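Local coordinates for protein chloromuconate cycloisomerase (Rhodococcus opacus, PDB 4M0X) that is an enzyme of the enolase superfamily that binds a manganese ion in its barrel domain, at residues Glu248-Val253 with Ile272-Gly277. Sequence-based numbering, arbitrary orientation.
Sequences ESVTTV and IPKSGG
Lys-274 lays its side chain across that of Thr-251 at about a right angle. The methyl CG2 of Thr-251 rests on the first part of the lysine chain, 3.6 Å from Lys-274 CG. Thr-251 CB sits 3.4 Å from the backbone O of Lys-274. In Thr-251, chi1 of 67° puts OG1 between the backbone N and the carbonyl carbon, which leaves CG2 anti to the carbonyl carbon and lying against Lys-274 CG. OG1 has a weak hydrogen bond with Gln-255 NE2. The lysine chain bends at chi2 and chi3 and runs on past the backbone of Val-250. Lys-274 NZ ends 3.9 Å from Val-250 CG2, and the two side chains pass at a slant.

Both segments follow parallel strands of the C-terminal barrel domain, which has the TIM-barrel-like form of the enolase superfamily. Residues 248-253 link strand 244-246 to helix 253-262, and residues 272-277 come after strand 267-270. The manganese ion, held by Asp-196, Glu-222 and Asp-247, lies about 8 Å from the Lys-274 side chain. NZ makes a long, weak ion pair with Asp-247 OD1.

Beside the lysine, Ser-275 CA points its hydrogen almost straight at Thr-251 O, 3.4 Å away with 166° at the hydrogen. Ser-275 OG is hydrogen-bonded to Lys-271 O. Just beyond, Gly-276 ends the short helical turn in a Schellman motif, with Gly-277 N bonded to Ile-272 O and Gly-276 N to Pro-273 O. Ile-272 O also accepts from Ser-275 N.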
ATOM      1  N   GLU A 248      21.325 -12.688  10.449  1.00 23.25           N
ATOM      2  CA  GLU A 248      20.469 -12.885  11.637  1.00 23.62           C
ATOM      3  C   GLU A 248      18.971 -12.770  11.335  1.00 24.51           C
ATOM      4  O   GLU A 248      18.154 -13.339  12.057  1.00 24.70           O
ATOM      5  CB  GLU A 248      20.773 -11.827  12.707  1.00 25.10           C
ATOM      6  CG  GLU A 248      22.049 -11.991  13.521  1.00 24.89           C
ATOM      7  CD  GLU A 248      23.243 -11.368  12.830  1.00 28.65           C
ATOM      8  OE1 GLU A 248      23.211 -11.159  11.568  1.00 29.96           O
ATOM      9  OE2 GLU A 248      24.229 -11.087  13.551  1.00 30.62           O
ATOM     10  N   SER A 249      18.619 -11.996  10.300  1.00 23.81           N
ATOM     11  CA  SER A 249      17.234 -11.764   9.919  1.00 22.41           C
ATOM     12  C   SER A 249      16.633 -12.920   9.144  1.00 22.89           C
ATOM     13  O   SER A 249      15.404 -13.032   9.112  1.00 23.57           O
ATOM     14  CB  SER A 249      17.098 -10.479   9.098  1.00 22.43           C
ATOM     15  OG  SER A 249      17.164  -9.309   9.911  1.00 22.41           O
ATOM     16  N   VAL A 250      17.479 -13.741   8.495  1.00 21.85           N
ATOM     17  CA  VAL A 250      17.026 -14.975   7.825  1.00 20.50           C
ATOM     18  C   VAL A 250      17.472 -16.210   8.533  1.00 21.04           C
ATOM     19  O   VAL A 250      18.584 -16.706   8.330  1.00 21.90           O
ATOM     20  CB  VAL A 250      17.591 -15.217   6.420  1.00 19.62           C
ATOM     21  CG1 VAL A 250      16.488 -15.172   5.366  1.00 19.47           C
ATOM     22  CG2 VAL A 250      18.799 -14.357   6.118  1.00 18.32           C
ATOM     23  N   THR A 251      16.606 -16.759   9.343  1.00 21.36           N
ATOM     24  CA  THR A 251      16.966 -18.024   9.924  1.00 22.12           C
ATOM     25  C   THR A 251      15.899 -19.010   9.613  1.00 22.84           C
ATOM     26  O   THR A 251      16.069 -20.172   9.875  1.00 26.08           O
ATOM     27  CB  THR A 251      17.098 -17.948  11.429  1.00 21.01           C
ATOM     28  OG1 THR A 251      15.797 -17.710  11.973  1.00 20.83           O
ATOM     29  CG2 THR A 251      18.065 -16.834  11.831  1.00 19.97           C
ATOM     30  N   THR A 252      14.781 -18.553   9.078  1.00 23.00           N
ATOM     31  CA  THR A 252      13.730 -19.483   8.736  1.00 24.06           C
ATOM     32  C   THR A 252      13.194 -19.103   7.384  1.00 24.30           C
ATOM     33  O   THR A 252      13.297 -17.959   6.948  1.00 24.43           O
ATOM     34  CB  THR A 252      12.552 -19.534   9.772  1.00 24.83           C
ATOM     35  OG1 THR A 252      11.682 -18.387   9.620  1.00 26.75           O
ATOM     36  CG2 THR A 252      13.055 -19.633  11.204  1.00 22.78           C
ATOM     37  N   VAL A 253      12.625 -20.109   6.758  1.00 24.42           N
ATOM     38  CA  VAL A 253      11.917 -20.053   5.510  1.00 26.44           C
ATOM     39  C   VAL A 253      10.749 -19.030   5.550  1.00 26.48           C
ATOM     40  O   VAL A 253      10.440 -18.390   4.551  1.00 25.83           O
ATOM     41  CB  VAL A 253      11.498 -21.530   5.145  1.00 27.29           C
ATOM     42  CG1 VAL A 253      10.185 -21.953   5.791  1.00 26.79           C
ATOM     43  CG2 VAL A 253      11.485 -21.771   3.656  1.00 28.09           C
ATOM     44  N   ILE A 272      23.823 -23.510   7.608  1.00 22.08           N
ATOM     45  CA  ILE A 272      23.035 -24.625   8.112  1.00 24.07           C
ATOM     46  C   ILE A 272      22.564 -24.509   9.580  1.00 24.47           C
ATOM     47  O   ILE A 272      21.358 -24.555   9.831  1.00 24.26           O
ATOM     48  CB  ILE A 272      23.701 -25.982   7.825  1.00 25.59           C
ATOM     49  CG1 ILE A 272      23.678 -26.244   6.332  1.00 25.15           C
ATOM     50  CG2 ILE A 272      22.951 -27.118   8.512  1.00 25.49           C
ATOM     51  CD1 ILE A 272      24.274 -27.571   5.939  1.00 25.13           C
ATOM     52  N   PRO A 273      23.495 -24.335  10.544  1.00 24.77           N
ATOM     53  CA  PRO A 273      23.127 -24.325  11.968  1.00 24.38           C
ATOM     54  C   PRO A 273      21.935 -23.416  12.268  1.00 24.34           C
ATOM     55  O   PRO A 273      20.953 -23.821  12.871  1.00 24.78           O
ATOM     56  CB  PRO A 273      24.375 -23.748  12.644  1.00 23.33           C
ATOM     57  CG  PRO A 273      25.481 -24.025  11.709  1.00 23.80           C
ATOM     58  CD  PRO A 273      24.872 -23.847  10.355  1.00 25.07           C
ATOM     59  N   LYS A 274      22.040 -22.183  11.821  1.00 24.81           N
ATOM     60  CA  LYS A 274      21.049 -21.169  12.083  1.00 25.74           C
ATOM     61  C   LYS A 274      19.642 -21.453  11.487  1.00 27.50           C
ATOM     62  O   LYS A 274      18.654 -20.881  11.956  1.00 28.54           O
ATOM     63  CB  LYS A 274      21.657 -19.816  11.693  1.00 24.97           C
ATOM     64  CG  LYS A 274      20.846 -18.887  10.838  1.00 25.79           C
ATOM     65  CD  LYS A 274      21.516 -18.616   9.504  1.00 25.59           C
ATOM     66  CE  LYS A 274      21.147 -17.201   9.080  1.00 24.88           C
ATOM     67  NZ  LYS A 274      21.430 -16.834   7.673  1.00 22.46           N
ATOM     68  N   SER A 275      19.563 -22.349  10.497  1.00 27.38           N
ATOM     69  CA  SER A 275      18.300 -22.698   9.815  1.00 26.56           C
ATOM     70  C   SER A 275      17.771 -23.989  10.345  1.00 26.76           C
ATOM     71  O   SER A 275      16.722 -24.458   9.893  1.00 26.21           O
ATOM     72  CB  SER A 275      18.487 -22.938   8.318  1.00 25.41           C
ATOM     73  OG  SER A 275      19.348 -21.991   7.736  1.00 30.56           O
ATOM     74  N   GLY A 276      18.527 -24.589  11.261  1.00 26.86           N
ATOM     75  CA  GLY A 276      18.193 -25.907  11.805  1.00 27.30           C
ATOM     76  C   GLY A 276      18.353 -27.074  10.844  1.00 27.02           C
ATOM     77  O   GLY A 276      17.622 -28.064  10.948  1.00 26.89           O
ATOM     78  N   GLY A 277      19.289 -26.948   9.899  1.00 27.24           N
ATOM     79  CA  GLY A 277      19.699 -28.073   9.062  1.00 25.37           C
ATOM     80  C   GLY A 277      19.810 -27.900   7.561  1.00 25.88           C
ATOM     81  O   GLY A 277      19.556 -26.842   6.992  1.00 26.04           O
TER